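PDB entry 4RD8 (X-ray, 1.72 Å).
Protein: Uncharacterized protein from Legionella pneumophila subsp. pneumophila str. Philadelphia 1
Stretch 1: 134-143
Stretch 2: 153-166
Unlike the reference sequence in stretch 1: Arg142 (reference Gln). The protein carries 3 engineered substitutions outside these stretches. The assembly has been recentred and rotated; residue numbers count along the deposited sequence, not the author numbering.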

# COMPACT_ATOMS: atom_id res chain seq x y z
N GLN A 134 -2.10 -0.76 1.53
CA GLN A 134 -0.81 -0.93 2.21
C GLN A 134 -0.08 0.40 2.33
O GLN A 134 0.40 0.76 3.40
N TRP A 135 -0.02 1.12 1.21
CA TRP A 135 0.64 2.42 1.22
C TRP A 135 -0.07 3.43 2.11
O TRP A 135 0.59 4.17 2.84
N CYS A 136 -1.40 3.44 2.10
CA CYS A 136 -2.12 4.31 3.03
C CYS A 136 -1.77 3.99 4.48
O CYS A 136 -1.67 4.89 5.29
N LEU A 137 -1.62 2.71 4.82
CA LEU A 137 -1.29 2.34 6.20
C LEU A 137 0.10 2.86 6.58
O LEU A 137 0.30 3.40 7.68
N ILE A 138 1.06 2.68 5.68
CA ILE A 138 2.41 3.21 5.84
C ILE A 138 2.40 4.73 6.03
O ILE A 138 3.06 5.25 6.94
N ILE A 139 1.66 5.43 5.18
CA ILE A 139 1.57 6.89 5.26
C ILE A 139 0.90 7.35 6.56
O ILE A 139 1.41 8.23 7.23
N LEU A 140 -0.23 6.74 6.91
CA LEU A 140 -0.89 7.06 8.18
C LEU A 140 0.00 6.77 9.39
O LEU A 140 -0.01 7.52 10.36
N LYS A 141 0.77 5.68 9.34
CA LYS A 141 1.69 5.39 10.44
C LYS A 141 2.70 6.53 10.59
O LYS A 141 2.92 7.02 11.70
N ARG A 142 3.29 6.97 9.48
CA ARG A 142 4.29 8.04 9.54
C ARG A 142 3.70 9.36 10.04
O ARG A 142 4.35 10.10 10.78
N LYS A 143 2.46 9.65 9.65
CA LYS A 143 1.79 10.85 10.14
C LYS A 143 1.58 10.78 11.65
O LYS A 143 1.65 11.79 12.35
N PRO A 153 9.99 13.96 5.45
CA PRO A 153 8.70 14.64 5.26
C PRO A 153 7.68 13.70 4.64
O PRO A 153 8.03 12.87 3.79
N THR A 154 6.42 13.81 5.06
CA THR A 154 5.39 12.91 4.57
C THR A 154 5.29 13.00 3.04
O THR A 154 5.14 11.99 2.36
N SER A 155 5.43 14.22 2.52
CA SER A 155 5.30 14.46 1.09
C SER A 155 6.44 13.85 0.27
O SER A 155 6.38 13.85 -0.96
N GLU A 156 7.47 13.34 0.94
CA GLU A 156 8.60 12.73 0.24
C GLU A 156 8.61 11.20 0.28
O GLU A 156 9.56 10.58 -0.18
N ILE A 157 7.56 10.61 0.83
CA ILE A 157 7.47 9.16 0.93
C ILE A 157 7.50 8.53 -0.46
O ILE A 157 8.19 7.53 -0.69
N CYS A 158 6.78 9.12 -1.41
CA CYS A 158 6.73 8.55 -2.76
C CYS A 158 8.12 8.59 -3.42
O CYS A 158 8.63 7.56 -3.88
N ASP A 159 8.75 9.76 -3.43
CA ASP A 159 10.06 9.89 -4.05
C ASP A 159 11.15 9.06 -3.36
O ASP A 159 11.99 8.46 -4.02
N ARG A 160 11.15 9.05 -2.03
CA ARG A 160 12.24 8.42 -1.28
C ARG A 160 12.12 6.90 -1.17
O ARG A 160 13.11 6.21 -0.91
N ILE A 161 10.90 6.39 -1.31
CA ILE A 161 10.67 4.96 -1.14
C ILE A 161 9.97 4.29 -2.33
O ILE A 161 10.56 3.46 -3.03
N TYR A 162 8.71 4.65 -2.55
CA TYR A 162 7.89 3.99 -3.57
C TYR A 162 8.51 3.97 -4.96
O TYR A 162 8.60 2.92 -5.58
N LYS A 163 8.94 5.12 -5.46
CA LYS A 163 9.49 5.18 -6.82
C LYS A 163 10.70 4.29 -6.98
O LYS A 163 10.92 3.74 -8.05
N LYS A 164 11.48 4.15 -5.91
CA LYS A 164 12.69 3.35 -6.00
C LYS A 164 12.39 1.88 -6.10
O LYS A 164 13.24 1.11 -6.55
N LEU A 165 11.17 1.49 -5.73
CA LEU A 165 10.73 0.10 -5.87
C LEU A 165 10.55 -0.28 -7.34
O LEU A 165 10.50 -1.47 -7.68
N GLY A 166 10.47 0.72 -8.21
CA GLY A 166 10.38 0.47 -9.64
C GLY A 166 11.71 0.61 -10.36
O GLY A 166 11.79 0.46 -11.57

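The most unusual feature of this contact is how much of it rests on one side chain. Trp135 meets four residues of the second stretch, and Tyr162 sets its edge against the indole face. The planes of the Tyr162 ring and the five-membered ring of Trp135 stand at 89°, with centroids 5.0 Å apart. The closest atoms of this pair are Trp135 CE2 and Tyr162 CD1, at 3.6 Å.

Trp135 points toward the second stretch with chi1 m (-78°), which carries its indole across the gap between two helix axes that come no closer than 12.4 Å. Tyr162 also points toward its partner, with chi1 t; its hydroxyl is hydrogen-bonded elsewhere in the structure. Two aliphatic side chains line the indole edge near the ring plane. Trp135 CZ2 lies 3.6 Å from Leu165 CD1, and Trp135 CH2 lies 3.7 Å from Ile161 CG2. Ile157 CG2 approaches obliquely, 4.0 Å from Trp135 CZ3.

Ile157, rotamer m,t, links this cluster to the next turns of the first helix. Its CD1 lies 4.0 Å from Ile139 CG1 and 4.2 Å from Arg142 CB. Ile139 is also m,t. It points sideways, yet its CG2 still reaches to 4.1 Å from Thr154 CG2.

Toward Lys143 the contact becomes more polar but gains no hydrogen bond between the stretches. Arg142, which differs from the reference Gln, points toward the second stretch with chi1 t and chi2 m. Its CD packs 3.0 Å from Thr154 OG1, which lies over one face of the guanidinium. Arg142 NE is 3.1 Å from Thr154 OG1, but the angle is too poor for a hydrogen bond. Lys143 points sideways, and its CG lies 4.1 Å from Thr154 OG1.

The salt bridges Arg160–Glu156 and Lys163–Asp159 stay within the second stretch.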

# COMPACT_ATOMS: atom_id res chain seq x y z
CB GLN A 134 0.09 -1.93 1.47
CG GLN A 134 -0.30 -3.38 1.71
CD GLN A 134 0.29 -4.31 0.66
OE1 GLN A 134 0.38 -3.95 -0.52
NE2 GLN A 134 0.72 -5.49 1.09
CB TRP A 135 0.91 2.91 -0.22
CG TRP A 135 2.11 2.18 -0.72
CD1 TRP A 135 2.13 1.06 -1.50
CD2 TRP A 135 3.48 2.45 -0.36
NE1 TRP A 135 3.43 0.64 -1.69
CE2 TRP A 135 4.27 1.47 -1.00
CE3 TRP A 135 4.10 3.42 0.42
CZ2 TRP A 135 5.66 1.45 -0.88
CZ3 TRP A 135 5.48 3.40 0.54
CH2 TRP A 135 6.25 2.42 -0.11
CB CYS A 136 -3.64 4.25 2.83
SG CYS A 136 -4.19 4.96 1.28
CB LEU A 137 -1.38 0.82 6.39
CG LEU A 137 -2.78 0.21 6.18
CD1 LEU A 137 -2.71 -1.31 6.23
CD2 LEU A 137 -3.78 0.74 7.22
CB ILE A 138 3.27 2.84 4.63
CG1 ILE A 138 3.62 1.36 4.70
CG2 ILE A 138 4.56 3.67 4.58
CD1 ILE A 138 3.93 0.78 3.34
CB ILE A 139 0.83 7.49 4.05
CG1 ILE A 139 1.62 7.17 2.78
CG2 ILE A 139 0.63 9.00 4.21
CD1 ILE A 139 0.74 7.12 1.51
CB LEU A 140 -2.22 6.30 8.31
CG LEU A 140 -3.32 6.71 7.32
CD1 LEU A 140 -4.49 5.72 7.40
CD2 LEU A 140 -3.82 8.11 7.60
CB LYS A 141 2.41 4.06 10.21
CG LYS A 141 3.41 3.68 11.30
CD LYS A 141 2.77 3.56 12.66
CE LYS A 141 3.76 2.98 13.66
NZ LYS A 141 3.13 2.76 14.99
CB ARG A 142 4.98 8.21 8.17
CG ARG A 142 6.12 9.23 8.17
CD ARG A 142 5.60 10.62 7.87
NE ARG A 142 6.57 11.69 8.13
CZ ARG A 142 6.53 12.51 9.16
NH1 ARG A 142 5.58 12.40 10.10
NH2 ARG A 142 7.45 13.46 9.28
CB LYS A 143 0.46 11.09 9.41
CG LYS A 143 0.62 11.38 7.92
CD LYS A 143 -0.73 11.62 7.26
CE LYS A 143 -1.36 12.91 7.76
NZ LYS A 143 -2.81 13.00 7.41
CB PRO A 153 9.04 15.75 4.26
CG PRO A 153 10.49 16.04 4.51
CD PRO A 153 11.10 14.69 4.80
CB THR A 154 4.03 13.22 5.23
OG1 THR A 154 4.13 12.98 6.64
CG2 THR A 154 2.93 12.35 4.63
CB SER A 155 5.22 15.97 0.82
OG SER A 155 6.44 16.60 1.14
CB GLU A 156 9.94 13.30 0.74
CG GLU A 156 10.06 14.80 0.48
CD GLU A 156 11.37 15.41 0.94
OE1 GLU A 156 12.23 14.67 1.48
OE2 GLU A 156 11.55 16.63 0.77
CB ILE A 157 6.20 8.72 1.69
CG1 ILE A 157 6.38 8.96 3.19
CG2 ILE A 157 5.90 7.25 1.46
CD1 ILE A 157 5.09 8.83 3.99
CB CYS A 158 5.72 9.30 -3.63
SG CYS A 158 5.44 8.47 -5.22
CB ASP A 159 10.51 11.35 -4.10
CG ASP A 159 9.70 12.19 -5.08
OD1 ASP A 159 8.91 11.62 -5.85
OD2 ASP A 159 9.88 13.42 -5.08
CB ARG A 160 12.36 9.01 0.12
CG ARG A 160 12.90 10.41 0.14
CD ARG A 160 13.17 10.85 1.56
NE ARG A 160 13.53 12.26 1.62
CZ ARG A 160 14.38 12.77 2.51
NH1 ARG A 160 14.95 11.99 3.41
NH2 ARG A 160 14.64 14.08 2.50
CB ILE A 161 9.89 4.65 0.17
CG1 ILE A 161 10.53 5.37 1.37
CG2 ILE A 161 9.87 3.16 0.42
CD1 ILE A 161 9.61 5.45 2.60
CB TYR A 162 6.52 4.66 -3.62
CG TYR A 162 5.53 4.04 -4.60
CD1 TYR A 162 4.78 2.92 -4.24
CD2 TYR A 162 5.32 4.59 -5.84
CE1 TYR A 162 3.85 2.37 -5.12
CE2 TYR A 162 4.39 4.04 -6.73
CZ TYR A 162 3.66 2.93 -6.36
OH TYR A 162 2.74 2.40 -7.24
CB LYS A 163 9.85 6.61 -7.23
CG LYS A 163 8.64 7.54 -7.40
CD LYS A 163 9.10 8.92 -7.89
CE LYS A 163 7.95 9.84 -8.18
NZ LYS A 163 8.46 11.17 -8.62
CB LYS A 164 13.65 3.68 -4.84
CG LYS A 164 13.99 5.17 -4.80
CD LYS A 164 15.15 5.54 -3.87
CE LYS A 164 15.39 7.04 -3.89
NZ LYS A 164 16.57 7.48 -3.08
CB LEU A 165 9.43 -0.17 -5.10
CG LEU A 165 9.52 0.05 -3.59
CD1 LEU A 165 8.14 -0.23 -2.94
CD2 LEU A 165 10.60 -0.84 -2.97